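Long-range contacts in ARO (armadillo repeats only protein) (Plasmodium falciparum Santa Lucia, PDB 5EWP), which probably acts as an armadillo-repeat scaffold for protein binding in the translocation and attachment of rhoptries to the apical pole of the parasite: residues D54-G59 and S97-R102; L178-S183 and I225-T230; H200-I205 and S243-L248. All coordinates share one frame; numbering follows the deposited sequence.

Contact 1. Residues D54-G59 and S97-R102; sequences DPKTIG and SHELDR
The R102 guanidinium has G59 C over one face, 4.3 Å above the plane and displaced toward the rim, while the D101 carboxylate receives both of its K56 donors on a single face. K56 N meets D101 OD2 at 2.7 Å, with an N-H...O angle of 149°, from 46° out of the carboxylate plane. From the same side, K56 NZ reaches D101 OD1 at 2.9 Å, 42° out of plane. One residue thus grips both oxygens, through its main chain and through the tip of its side chain. The lysine can do so because its chain folds back, bent at chi3 and chi4, and crosses D101 at about a right angle; D101 CG in turn sits between its own backbone N and carbonyl carbon, the crowded position. NZ has a second salt-bridge partner, E99 OE1 at 2.7 Å, which uses the anti lone pair pointing away from OE2. Behind this network, water 1 donates to D101 OD2 over 2.7 Å and is also 2.7 Å from T57 OG1, with which it hydrogen-bonds. T57 OG1 accepts a weak bond from R102 NH2 at 3.2 Å and weakly caps A60 N at the start of helix 58-70. The stronger hold on R102 comes from C35 O, bonded to NH1. The segments join the lead-in to helix 58-70 with the first turn of helix 100-113. With the buried D101 carboxylate held by an amide, an ammonium and a water, its ionised form is probably stabilised, and the shared lysine should ease the repulsion between the D101 and E99 charges.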
ATOM      1  N   ASP A  54     -13.894   1.431  -9.702  1.00 16.63           N
ATOM      2  CA  ASP A  54     -13.821   1.182 -11.147  1.00 21.67           C
ATOM      3  C   ASP A  54     -13.096   2.296 -11.917  1.00 21.27           C
ATOM      4  O   ASP A  54     -13.405   3.479 -11.745  1.00 17.98           O
ATOM      5  CB  ASP A  54     -15.227   1.025 -11.731  1.00 21.05           C
ATOM      6  CG  ASP A  54     -15.949  -0.196 -11.196  1.00 31.04           C
ATOM      7  OD1 ASP A  54     -15.279  -1.126 -10.707  1.00 24.90           O
ATOM      8  OD2 ASP A  54     -17.197  -0.202 -11.244  1.00 34.89           O
ATOM      9  N   PRO A  55     -12.132   1.917 -12.769  1.00 18.71           N
ATOM     10  CA  PRO A  55     -11.479   2.913 -13.630  1.00 20.52           C
ATOM     11  C   PRO A  55     -12.501   3.679 -14.463  1.00 18.90           C
ATOM     12  O   PRO A  55     -13.403   3.053 -15.025  1.00 19.41           O
ATOM     13  CB  PRO A  55     -10.551   2.061 -14.505  1.00 22.07           C
ATOM     14  CG  PRO A  55     -10.186   0.905 -13.606  1.00 23.18           C
ATOM     15  CD  PRO A  55     -11.465   0.604 -12.837  1.00 25.87           C
ATOM     16  N   LYS A  56     -12.375   5.002 -14.511  1.00 17.12           N
ATOM     17  CA  LYS A  56     -13.334   5.829 -15.234  1.00 22.96           C
ATOM     18  C   LYS A  56     -12.707   6.472 -16.463  1.00 23.99           C
ATOM     19  O   LYS A  56     -13.404   7.086 -17.291  1.00 19.26           O
ATOM     20  CB  LYS A  56     -13.909   6.914 -14.305  1.00 21.93           C
ATOM     21  CG  LYS A  56     -14.614   6.347 -13.070  1.00 29.07           C
ATOM     22  CD  LYS A  56     -15.409   7.404 -12.279  1.00 26.98           C
ATOM     23  CE  LYS A  56     -14.729   8.771 -12.258  1.00 29.23           C
ATOM     24  NZ  LYS A  56     -13.785   8.980 -11.114  1.00 30.88           N
ATOM     25  N   THR A  57     -11.393   6.311 -16.583  1.00 21.33           N
ATOM     26  CA  THR A  57     -10.613   6.851 -17.700  1.00 17.97           C
ATOM     27  C   THR A  57      -9.563   5.862 -18.167  1.00 19.60           C
ATOM     28  O   THR A  57      -9.207   4.937 -17.438  1.00 17.73           O
ATOM     29  CB  THR A  57      -9.883   8.167 -17.335  1.00 21.34           C
ATOM     30  OG1 THR A  57      -9.063   7.940 -16.182  1.00 18.44           O
ATOM     31  CG2 THR A  57     -10.859   9.306 -17.044  1.00 21.43           C
ATOM     32  N   ILE A  58      -9.035   6.077 -19.370  1.00 20.65           N
ATOM     33  CA  ILE A  58      -7.946   5.251 -19.875  1.00 18.12           C
ATOM     34  C   ILE A  58      -6.743   5.325 -18.922  1.00 19.21           C
ATOM     35  O   ILE A  58      -6.030   4.337 -18.723  1.00 17.59           O
ATOM     36  CB  ILE A  58      -7.546   5.686 -21.303  1.00 19.43           C
ATOM     37  CG1 ILE A  58      -8.621   5.254 -22.296  1.00 22.99           C
ATOM     38  CG2 ILE A  58      -6.209   5.098 -21.713  1.00 14.65           C
ATOM     39  CD1 ILE A  58      -8.747   3.754 -22.420  1.00 24.37           C
ATOM     40  N   GLY A  59      -6.539   6.489 -18.314  1.00 19.23           N
ATOM     41  CA  GLY A  59      -5.455   6.668 -17.353  1.00 17.71           C
ATOM     42  C   GLY A  59      -5.541   5.707 -16.178  1.00 19.45           C
ATOM     43  O   GLY A  59      -4.582   5.004 -15.856  1.00 16.89           O
ATOM     44  N   SER A  97      -4.411  12.615  -7.068  1.00 18.17           N
ATOM     45  CA  SER A  97      -5.695  12.829  -7.752  1.00 18.98           C
ATOM     46  C   SER A  97      -6.887  12.867  -6.792  1.00 20.49           C
ATOM     47  O   SER A  97      -6.875  12.241  -5.743  1.00 22.06           O
ATOM     48  CB  SER A  97      -5.923  11.733  -8.811  1.00 14.81           C
ATOM     49  OG  SER A  97      -7.199  11.866  -9.427  1.00 20.76           O
ATOM     50  N   HIS A  98      -7.909  13.640  -7.141  1.00 16.51           N
ATOM     51  CA  HIS A  98      -9.177  13.596  -6.406  1.00 22.92           C
ATOM     52  C   HIS A  98     -10.157  12.589  -7.015  1.00 23.85           C
ATOM     53  O   HIS A  98     -11.339  12.523  -6.630  1.00 21.84           O
ATOM     54  CB  HIS A  98      -9.778  14.996  -6.309  1.00 28.27           C
ATOM     55  CG  HIS A  98      -9.123  15.832  -5.251  1.00 34.42           C
ATOM     56  ND1 HIS A  98      -9.675  17.000  -4.765  1.00 35.46           N
ATOM     57  CD2 HIS A  98      -7.961  15.658  -4.574  1.00 34.80           C
ATOM     58  CE1 HIS A  98      -8.883  17.507  -3.839  1.00 32.48           C
ATOM     59  NE2 HIS A  98      -7.835  16.713  -3.704  1.00 36.42           N
ATOM     60  N   GLU A  99      -9.687  11.862  -8.025  1.00 18.26           N
ATOM     61  CA  GLU A  99     -10.469  10.773  -8.603  1.00 18.35           C
ATOM     62  C   GLU A  99     -10.139   9.484  -7.862  1.00 21.20           C
ATOM     63  O   GLU A  99      -8.995   9.035  -7.856  1.00 18.56           O
ATOM     64  CB  GLU A  99     -10.204  10.629 -10.099  1.00 16.99           C
ATOM     65  CG  GLU A  99     -10.629  11.859 -10.887  1.00 24.85           C
ATOM     66  CD  GLU A  99     -12.051  12.319 -10.530  1.00 38.36           C
ATOM     67  OE1 GLU A  99     -12.988  11.486 -10.520  1.00 37.65           O
ATOM     68  OE2 GLU A  99     -12.231  13.521 -10.251  1.00 33.44           O
ATOM     69  N   LEU A 100     -11.148   8.896  -7.233  1.00 16.87           N
ATOM     70  CA  LEU A 100     -10.935   7.747  -6.368  1.00 17.81           C
ATOM     71  C   LEU A 100     -10.296   6.579  -7.125  1.00 14.71           C
ATOM     72  O   LEU A 100      -9.427   5.893  -6.576  1.00 15.54           O
ATOM     73  CB  LEU A 100     -12.276   7.349  -5.747  1.00 23.80           C
ATOM     74  CG  LEU A 100     -12.407   6.856  -4.314  1.00 37.00           C
ATOM     75  CD1 LEU A 100     -11.507   7.649  -3.392  1.00 29.47           C
ATOM     76  CD2 LEU A 100     -13.855   7.059  -3.906  1.00 29.71           C
ATOM     77  N   ASP A 101     -10.684   6.379  -8.388  1.00 15.88           N
ATOM     78  CA  ASP A 101     -10.164   5.239  -9.147  1.00 15.94           C
ATOM     79  C   ASP A 101      -8.679   5.404  -9.480  1.00 17.31           C
ATOM     80  O   ASP A 101      -7.953   4.426  -9.546  1.00 13.87           O
ATOM     81  CB  ASP A 101     -10.975   5.004 -10.431  1.00 18.18           C
ATOM     82  CG  ASP A 101     -11.105   6.247 -11.295  1.00 17.62           C
ATOM     83  OD1 ASP A 101     -11.432   7.327 -10.763  1.00 21.98           O
ATOM     84  OD2 ASP A 101     -10.892   6.125 -12.521  1.00 18.84           O
ATOM     85  N   ARG A 102      -8.232   6.642  -9.652  1.00 14.81           N
ATOM     86  CA  ARG A 102      -6.819   6.905  -9.920  1.00 16.49           C
ATOM     87  C   ARG A 102      -5.972   6.628  -8.693  1.00 15.87           C
ATOM     88  O   ARG A 102      -4.896   6.003  -8.776  1.00 15.59           O
ATOM     89  CB  ARG A 102      -6.626   8.362 -10.390  1.00 16.01           C
ATOM     90  CG  ARG A 102      -6.928   8.530 -11.868  1.00 18.88           C
ATOM     91  CD  ARG A 102      -6.746   9.968 -12.370  1.00 20.90           C
ATOM     92  NE  ARG A 102      -7.092   9.998 -13.777  1.00 25.67           N
ATOM     93  CZ  ARG A 102      -6.210   9.971 -14.771  1.00 28.67           C
ATOM     94  NH1 ARG A 102      -4.908   9.989 -14.515  1.00 27.84           N
ATOM     95  NH2 ARG A 102      -6.634   9.962 -16.030  1.00 32.33           N
TER
HETATM   96  O   HOH W   1     -10.215   8.459 -13.784  1.00 24.01           O

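Contact 2. Residues L178-S183 and I225-T230; sequences LLELPS and IKNLKT
The irregular chain at 178-183 passes beside helix 224-231, nearest at E180 and N227, whose CA atoms are 5.9 Å apart, and no direct hydrogen bond joins the two segments. The N227 CB leaves its backbone toward the loop, and N227 and L179 share most of the contact. N227 CB meets L179 CB at 3.7 Å, the two side chains crossing obliquely, and L179 CD1 continues past it to lie 4.2 Å from L228 CG. Farther out along N227, at its amide, E180 CG lies 3.7 Å from N227 ND2, and the E180 chain runs extended beyond it; the carboxylate and amide planes stand nearly perpendicular, 84° apart. Waters lie between these polar ends. Water 3 accepts from N227 ND2 at 3.0 Å and sits beside E180 OE2, while water 4 accepts from K226 NZ and lies within bonding distance of E180 OE2 and N227 OD1, which compete for its protons. The opposite charges of E180 OE2 and K226 NZ, 5.5 Å apart, are thus probably linked through water 4. N227 ND2 also makes a weak hydrogen bond to V176 O, so it has two acceptors. Water 2 spans the backbones, donating to L179 O at 2.8 Å and to N227 O at 2.9 Å. Farther along, L181 CD1 touches T230 CG2 at the exposed margin; T230 CG2 is anti to T230 N. Inward, L179 rests on A197, I198 and L201 of helix 192-205, and E180 O accepts a bond from Q194 NE2. A connection leaving helix 171-177 that is wedged against later helices, apolar toward the interior and water-bridged toward solvent, fits the helix-and-turn stacking of the armadillo alpha-alpha superhelix.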
ATOM      1  N   LEU A 178      -4.449   1.470  13.267  1.00 25.40           N
ATOM      2  CA  LEU A 178      -4.922   0.268  12.594  1.00 22.76           C
ATOM      3  C   LEU A 178      -5.128  -0.879  13.577  1.00 24.68           C
ATOM      4  O   LEU A 178      -5.759  -1.874  13.239  1.00 24.19           O
ATOM      5  CB  LEU A 178      -3.956  -0.162  11.479  1.00 27.05           C
ATOM      6  CG  LEU A 178      -3.875   0.801  10.285  1.00 24.68           C
ATOM      7  CD1 LEU A 178      -2.915   0.317   9.200  1.00 27.96           C
ATOM      8  CD2 LEU A 178      -5.235   1.043   9.709  1.00 23.23           C
ATOM      9  N   LEU A 179      -4.608  -0.740  14.797  1.00 18.88           N
ATOM     10  CA  LEU A 179      -4.821  -1.764  15.819  1.00 23.40           C
ATOM     11  C   LEU A 179      -6.241  -1.733  16.403  1.00 27.29           C
ATOM     12  O   LEU A 179      -6.704  -2.717  16.988  1.00 26.92           O
ATOM     13  CB  LEU A 179      -3.818  -1.598  16.962  1.00 24.35           C
ATOM     14  CG  LEU A 179      -2.333  -1.716  16.623  1.00 24.23           C
ATOM     15  CD1 LEU A 179      -1.490  -1.268  17.824  1.00 26.40           C
ATOM     16  CD2 LEU A 179      -1.990  -3.141  16.224  1.00 26.68           C
ATOM     17  N   GLU A 180      -6.928  -0.610  16.248  1.00 28.78           N
ATOM     18  CA  GLU A 180      -8.257  -0.452  16.842  1.00 31.20           C
ATOM     19  C   GLU A 180      -9.292  -1.423  16.272  1.00 35.50           C
ATOM     20  O   GLU A 180      -9.267  -1.754  15.090  1.00 30.70           O
ATOM     21  CB  GLU A 180      -8.751   0.987  16.674  1.00 25.16           C
ATOM     22  CG  GLU A 180      -7.991   1.979  17.541  1.00 29.84           C
ATOM     23  CD  GLU A 180      -8.495   3.407  17.406  1.00 42.79           C
ATOM     24  OE1 GLU A 180      -9.445   3.646  16.629  1.00 45.22           O
ATOM     25  OE2 GLU A 180      -7.921   4.296  18.067  1.00 42.46           O
ATOM     26  N   LEU A 181     -10.186  -1.900  17.132  1.00 35.31           N
ATOM     27  CA  LEU A 181     -11.312  -2.716  16.687  1.00 35.42           C
ATOM     28  C   LEU A 181     -12.331  -1.853  15.951  1.00 40.25           C
ATOM     29  O   LEU A 181     -12.428  -0.655  16.218  1.00 37.56           O
ATOM     30  CB  LEU A 181     -11.984  -3.405  17.885  1.00 35.99           C
ATOM     31  CG  LEU A 181     -11.215  -4.528  18.582  1.00 41.04           C
ATOM     32  CD1 LEU A 181     -11.995  -5.041  19.790  1.00 48.05           C
ATOM     33  CD2 LEU A 181     -10.902  -5.658  17.627  1.00 38.62           C
ATOM     34  N   PRO A 182     -13.110  -2.460  15.037  1.00 40.70           N
ATOM     35  CA  PRO A 182     -14.292  -1.802  14.469  1.00 42.10           C
ATOM     36  C   PRO A 182     -15.280  -1.478  15.588  1.00 39.46           C
ATOM     37  O   PRO A 182     -15.358  -2.250  16.541  1.00 38.52           O
ATOM     38  CB  PRO A 182     -14.866  -2.850  13.511  1.00 45.39           C
ATOM     39  CG  PRO A 182     -13.767  -3.809  13.264  1.00 45.05           C
ATOM     40  CD  PRO A 182     -12.901  -3.805  14.477  1.00 41.85           C
ATOM     41  N   SER A 183     -16.046  -0.396  15.459  1.00 38.66           N
ATOM     42  CA  SER A 183     -16.887   0.084  16.557  1.00 44.18           C
ATOM     43  C   SER A 183     -18.019  -0.861  16.993  1.00 50.72           C
ATOM     44  O   SER A 183     -18.478  -0.811  18.141  1.00 49.97           O
ATOM     45  CB  SER A 183     -17.485   1.442  16.177  1.00 51.50           C
ATOM     46  OG  SER A 183     -18.294   1.333  15.022  1.00 61.99           O
ATOM     47  N   ILE A 225      -0.058   0.412  23.524  1.00 32.29           N
ATOM     48  CA  ILE A 225      -0.307  -0.448  24.679  1.00 37.94           C
ATOM     49  C   ILE A 225      -1.805  -0.569  24.956  1.00 33.99           C
ATOM     50  O   ILE A 225      -2.321  -1.670  25.147  1.00 36.62           O
ATOM     51  CB  ILE A 225       0.427   0.076  25.926  1.00 41.15           C
ATOM     52  CG1 ILE A 225       1.937  -0.094  25.742  1.00 42.99           C
ATOM     53  CG2 ILE A 225      -0.041  -0.647  27.174  1.00 39.00           C
ATOM     54  CD1 ILE A 225       2.767   0.588  26.796  1.00 42.03           C
ATOM     55  N   LYS A 226      -2.495   0.565  24.944  1.00 29.68           N
ATOM     56  CA  LYS A 226      -3.947   0.587  25.072  1.00 36.58           C
ATOM     57  C   LYS A 226      -4.624  -0.321  24.046  1.00 37.06           C
ATOM     58  O   LYS A 226      -5.463  -1.155  24.396  1.00 30.96           O
ATOM     59  CB  LYS A 226      -4.472   2.014  24.912  1.00 36.16           C
ATOM     60  CG  LYS A 226      -5.986   2.109  24.799  1.00 39.24           C
ATOM     61  CD  LYS A 226      -6.418   3.539  24.550  1.00 42.94           C
ATOM     62  CE  LYS A 226      -7.915   3.620  24.248  1.00 42.77           C
ATOM     63  NZ  LYS A 226      -8.239   4.881  23.523  1.00 41.17           N
ATOM     64  N   ASN A 227      -4.257  -0.159  22.774  1.00 31.69           N
ATOM     65  CA  ASN A 227      -4.914  -0.914  21.710  1.00 31.49           C
ATOM     66  C   ASN A 227      -4.565  -2.387  21.774  1.00 32.75           C
ATOM     67  O   ASN A 227      -5.421  -3.244  21.535  1.00 34.98           O
ATOM     68  CB  ASN A 227      -4.553  -0.351  20.333  1.00 31.11           C
ATOM     69  CG  ASN A 227      -5.092   1.048  20.112  1.00 33.86           C
ATOM     70  OD1 ASN A 227      -5.933   1.528  20.872  1.00 34.88           O
ATOM     71  ND2 ASN A 227      -4.620   1.705  19.060  1.00 29.99           N
ATOM     72  N   LEU A 228      -3.303  -2.671  22.097  1.00 36.24           N
ATOM     73  CA  LEU A 228      -2.821  -4.038  22.206  1.00 35.77           C
ATOM     74  C   LEU A 228      -3.521  -4.778  23.339  1.00 39.00           C
ATOM     75  O   LEU A 228      -3.847  -5.954  23.199  1.00 39.81           O
ATOM     76  CB  LEU A 228      -1.305  -4.055  22.408  1.00 32.44           C
ATOM     77  CG  LEU A 228      -0.500  -3.709  21.152  1.00 33.18           C
ATOM     78  CD1 LEU A 228       0.975  -3.558  21.472  1.00 33.96           C
ATOM     79  CD2 LEU A 228      -0.706  -4.772  20.096  1.00 36.69           C
ATOM     80  N   LYS A 229      -3.740  -4.095  24.460  1.00 38.18           N
ATOM     81  CA  LYS A 229      -4.466  -4.696  25.579  1.00 47.96           C
ATOM     82  C   LYS A 229      -5.870  -5.125  25.151  1.00 47.24           C
ATOM     83  O   LYS A 229      -6.353  -6.189  25.545  1.00 42.98           O
ATOM     84  CB  LYS A 229      -4.536  -3.736  26.768  1.00 47.80           C
ATOM     85  CG  LYS A 229      -3.325  -3.799  27.675  1.00 51.44           C
ATOM     86  CD  LYS A 229      -3.270  -2.601  28.602  1.00 55.77           C
ATOM     87  CE  LYS A 229      -2.052  -2.664  29.514  1.00 57.03           C
ATOM     88  NZ  LYS A 229      -1.924  -1.423  30.336  1.00 57.14           N
ATOM     89  N   THR A 230      -6.516  -4.297  24.334  1.00 39.41           N
ATOM     90  CA  THR A 230      -7.832  -4.627  23.790  1.00 44.78           C
ATOM     91  C   THR A 230      -7.758  -5.835  22.859  1.00 43.88           C
ATOM     92  O   THR A 230      -8.626  -6.706  22.889  1.00 42.07           O
ATOM     93  CB  THR A 230      -8.447  -3.430  23.038  1.00 46.33           C
ATOM     94  OG1 THR A 230      -8.622  -2.335  23.946  1.00 48.00           O
ATOM     95  CG2 THR A 230      -9.798  -3.796  22.445  1.00 43.82           C
TER
HETATM   96  O   HOH W   2      -7.518  -2.425  19.669  1.00 33.37           O
HETATM   97  O   HOH W   3      -5.417   4.531  18.411  1.00 33.73           O
HETATM   98  O   HOH W   4      -7.518   3.765  20.971  1.00 39.34           O

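Contact 3. Residues H200-I205 and S243-L248; sequences HLEDFI and SNVLLL
L201 O is gripped twice within its own helix, by I205 N at 3.0 Å and weakly by F204 N at 3.2 Å, the latter amide being bifurcated and giving its stronger bond to H200 O; no hydrogen bond crosses to 243-248. The contact is mainly apolar, as the surroundings of L246 attest. The two helical segments run in broadly the same direction, their axes at 31° and 11.1 Å apart at closest approach, so long side chains must span the gap. L246 does most of this work. Its CG is anti to the backbone N (chi1 178°), which sends the fork of methyls out toward 200-205, and the two branches diverge. CD2 lies 3.9 Å from L201 CB, where the side chains cross at about a right angle. CD1 takes the other direction, 3.9 Å from I205 CD1 and 4.0 Å from the aliphatic E202 CG, with E202 and L246 sliding past each other in opposite senses. L246 is thus inserted among three residues of one helix face, two of them, L201 and I205, a full turn apart. At the partly exposed flank the E202 chain stays extended, and its OE2 comes 3.7 Å from V245 CG1, a van der Waals touch. L246 also touches L228 of helix 224-231, and L201 touches L175 and V176 of helix 171-177; on another side of helix 192-205, D203 OD2 forms a salt bridge to R153 NE. A leucine whose two methyls meet different residues of a neighbouring, similarly directed helix is consistent with the layered hydrophobic core of an armadillo-type helical superhelix.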
ATOM      1  N   HIS A 200       3.814  -5.006  11.499  1.00 18.47           N
ATOM      2  CA  HIS A 200       4.445  -3.803  10.975  1.00 16.62           C
ATOM      3  C   HIS A 200       5.171  -3.033  12.083  1.00 18.43           C
ATOM      4  O   HIS A 200       6.282  -2.544  11.886  1.00 19.00           O
ATOM      5  CB  HIS A 200       3.408  -2.892  10.295  1.00 19.53           C
ATOM      6  CG  HIS A 200       2.735  -3.508   9.104  1.00 16.13           C
ATOM      7  ND1 HIS A 200       3.312  -4.508   8.347  1.00 21.02           N
ATOM      8  CD2 HIS A 200       1.519  -3.267   8.545  1.00 19.67           C
ATOM      9  CE1 HIS A 200       2.490  -4.846   7.368  1.00 19.54           C
ATOM     10  NE2 HIS A 200       1.393  -4.113   7.469  1.00 18.69           N
ATOM     11  N   LEU A 201       4.527  -2.908  13.242  1.00 20.42           N
ATOM     12  CA  LEU A 201       5.118  -2.198  14.365  1.00 22.27           C
ATOM     13  C   LEU A 201       6.391  -2.886  14.857  1.00 22.58           C
ATOM     14  O   LEU A 201       7.386  -2.223  15.141  1.00 23.41           O
ATOM     15  CB  LEU A 201       4.100  -2.071  15.500  1.00 23.39           C
ATOM     16  CG  LEU A 201       2.971  -1.081  15.197  1.00 23.74           C
ATOM     17  CD1 LEU A 201       1.816  -1.245  16.190  1.00 24.59           C
ATOM     18  CD2 LEU A 201       3.502   0.353  15.198  1.00 25.56           C
ATOM     19  N   GLU A 202       6.366  -4.212  14.927  1.00 24.21           N
ATOM     20  CA  GLU A 202       7.564  -4.961  15.276  1.00 23.35           C
ATOM     21  C   GLU A 202       8.687  -4.689  14.276  1.00 26.43           C
ATOM     22  O   GLU A 202       9.840  -4.478  14.673  1.00 23.11           O
ATOM     23  CB  GLU A 202       7.263  -6.460  15.342  1.00 25.80           C
ATOM     24  CG  GLU A 202       6.408  -6.866  16.531  1.00 37.28           C
ATOM     25  CD  GLU A 202       6.218  -8.370  16.629  1.00 51.46           C
ATOM     26  OE1 GLU A 202       6.152  -9.032  15.571  1.00 51.99           O
ATOM     27  OE2 GLU A 202       6.131  -8.888  17.765  1.00 52.37           O
ATOM     28  N   ASP A 203       8.352  -4.685  12.985  1.00 21.20           N
ATOM     29  CA  ASP A 203       9.350  -4.458  11.944  1.00 23.54           C
ATOM     30  C   ASP A 203       9.934  -3.056  11.993  1.00 26.13           C
ATOM     31  O   ASP A 203      11.075  -2.831  11.579  1.00 25.85           O
ATOM     32  CB  ASP A 203       8.746  -4.737  10.561  1.00 24.83           C
ATOM     33  CG  ASP A 203       8.496  -6.220  10.337  1.00 28.81           C
ATOM     34  OD1 ASP A 203       8.955  -7.028  11.182  1.00 29.90           O
ATOM     35  OD2 ASP A 203       7.869  -6.590   9.327  1.00 22.91           O
ATOM     36  N   PHE A 204       9.146  -2.117  12.496  1.00 17.15           N
ATOM     37  CA  PHE A 204       9.613  -0.758  12.731  1.00 16.63           C
ATOM     38  C   PHE A 204      10.613  -0.732  13.889  1.00 20.84           C
ATOM     39  O   PHE A 204      11.662  -0.103  13.802  1.00 21.70           O
ATOM     40  CB  PHE A 204       8.430   0.169  13.047  1.00 18.13           C
ATOM     41  CG  PHE A 204       8.815   1.607  13.245  1.00 21.00           C
ATOM     42  CD1 PHE A 204       9.024   2.434  12.156  1.00 19.99           C
ATOM     43  CD2 PHE A 204       8.945   2.137  14.518  1.00 22.92           C
ATOM     44  CE1 PHE A 204       9.377   3.771  12.325  1.00 21.72           C
ATOM     45  CE2 PHE A 204       9.281   3.469  14.703  1.00 25.51           C
ATOM     46  CZ  PHE A 204       9.505   4.293  13.607  1.00 23.91           C
ATOM     47  N   ILE A 205      10.269  -1.413  14.975  1.00 21.52           N
ATOM     48  CA  ILE A 205      11.083  -1.370  16.191  1.00 17.42           C
ATOM     49  C   ILE A 205      12.410  -2.089  15.982  1.00 20.66           C
ATOM     50  O   ILE A 205      13.442  -1.646  16.485  1.00 27.64           O
ATOM     51  CB  ILE A 205      10.337  -2.001  17.389  1.00 27.01           C
ATOM     52  CG1 ILE A 205       9.123  -1.148  17.774  1.00 23.13           C
ATOM     53  CG2 ILE A 205      11.274  -2.184  18.600  1.00 26.38           C
ATOM     54  CD1 ILE A 205       8.105  -1.891  18.609  1.00 27.44           C
ATOM     55  N   SER A 243      -0.457 -10.038  19.908  1.00 46.44           N
ATOM     56  CA  SER A 243      -0.728  -8.844  20.703  1.00 44.91           C
ATOM     57  C   SER A 243      -0.014  -8.919  22.035  1.00 49.03           C
ATOM     58  O   SER A 243       0.608  -7.951  22.474  1.00 46.33           O
ATOM     59  CB  SER A 243      -2.228  -8.672  20.925  1.00 46.69           C
ATOM     60  OG  SER A 243      -2.949  -8.902  19.726  1.00 51.73           O
ATOM     61  N   ASN A 244      -0.097 -10.084  22.670  1.00 55.89           N
ATOM     62  CA  ASN A 244       0.611 -10.319  23.918  1.00 58.61           C
ATOM     63  C   ASN A 244       2.112 -10.109  23.764  1.00 54.15           C
ATOM     64  O   ASN A 244       2.737  -9.449  24.593  1.00 54.16           O
ATOM     65  CB  ASN A 244       0.328 -11.731  24.440  1.00 63.18           C
ATOM     66  CG  ASN A 244       0.706 -11.899  25.902  1.00 64.56           C
ATOM     67  OD1 ASN A 244       0.571 -10.971  26.703  1.00 62.82           O
ATOM     68  ND2 ASN A 244       1.180 -13.089  26.257  1.00 64.33           N
ATOM     69  N   VAL A 245       2.675 -10.661  22.691  1.00 51.98           N
ATOM     70  CA  VAL A 245       4.110 -10.569  22.431  1.00 49.02           C
ATOM     71  C   VAL A 245       4.607  -9.129  22.277  1.00 46.91           C
ATOM     72  O   VAL A 245       5.600  -8.743  22.902  1.00 43.14           O
ATOM     73  CB  VAL A 245       4.497 -11.365  21.168  1.00 49.57           C
ATOM     74  CG1 VAL A 245       5.940 -11.084  20.775  1.00 44.23           C
ATOM     75  CG2 VAL A 245       4.288 -12.856  21.399  1.00 56.32           C
ATOM     76  N   LEU A 246       3.924  -8.332  21.456  1.00 42.41           N
ATOM     77  CA  LEU A 246       4.343  -6.947  21.269  1.00 37.66           C
ATOM     78  C   LEU A 246       4.109  -6.148  22.539  1.00 35.99           C
ATOM     79  O   LEU A 246       4.914  -5.284  22.888  1.00 34.59           O
ATOM     80  CB  LEU A 246       3.613  -6.301  20.089  1.00 30.09           C
ATOM     81  CG  LEU A 246       3.923  -4.823  19.807  1.00 35.35           C
ATOM     82  CD1 LEU A 246       5.416  -4.560  19.674  1.00 37.42           C
ATOM     83  CD2 LEU A 246       3.192  -4.353  18.553  1.00 33.71           C
ATOM     84  N   LEU A 247       3.012  -6.451  23.230  1.00 36.48           N
ATOM     85  CA  LEU A 247       2.668  -5.769  24.475  1.00 48.95           C
ATOM     86  C   LEU A 247       3.791  -5.906  25.500  1.00 50.26           C
ATOM     87  O   LEU A 247       4.244  -4.914  26.073  1.00 49.82           O
ATOM     88  CB  LEU A 247       1.363  -6.326  25.044  1.00 46.66           C
ATOM     89  CG  LEU A 247       0.688  -5.543  26.168  1.00 49.77           C
ATOM     90  CD1 LEU A 247       0.548  -4.074  25.808  1.00 46.29           C
ATOM     91  CD2 LEU A 247      -0.664  -6.152  26.487  1.00 54.66           C
ATOM     92  N   LEU A 248       4.250  -7.140  25.701  1.00 50.65           N
ATOM     93  CA  LEU A 248       5.357  -7.428  26.608  1.00 53.18           C
ATOM     94  C   LEU A 248       6.602  -6.613  26.272  1.00 50.79           C
ATOM     95  O   LEU A 248       7.333  -6.188  27.166  1.00 47.80           O
ATOM     96  CB  LEU A 248       5.699  -8.921  26.579  1.00 54.50           C
ATOM     97  CG  LEU A 248       4.618  -9.894  27.055  1.00 62.30           C
ATOM     98  CD1 LEU A 248       5.113 -11.334  26.972  1.00 64.90           C
ATOM     99  CD2 LEU A 248       4.156  -9.549  28.463  1.00 63.44           C
TER

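From the N terminus, contact 1 is met first: it closes a mostly helical loop by bringing the start of helix 58-70 to the start of helix 100-113, and it is complete before contact 2 opens. Contact 2 closes a loop between the connection after helix 171-177 and helix 224-231; contact 3 closes one between helices 192-205 and 237-250. These two cross, since their segments alternate as 178-183, 200-205, 225-230 and 243-248. Their centres are 13 Å apart, and they touch directly, L228 CD1 packing on L246 CG at 3.6 Å. Together they tie the C-terminal end together. Contacts 1 and 3 lie on opposite sides of the chain's centre, about 36 Å between centres.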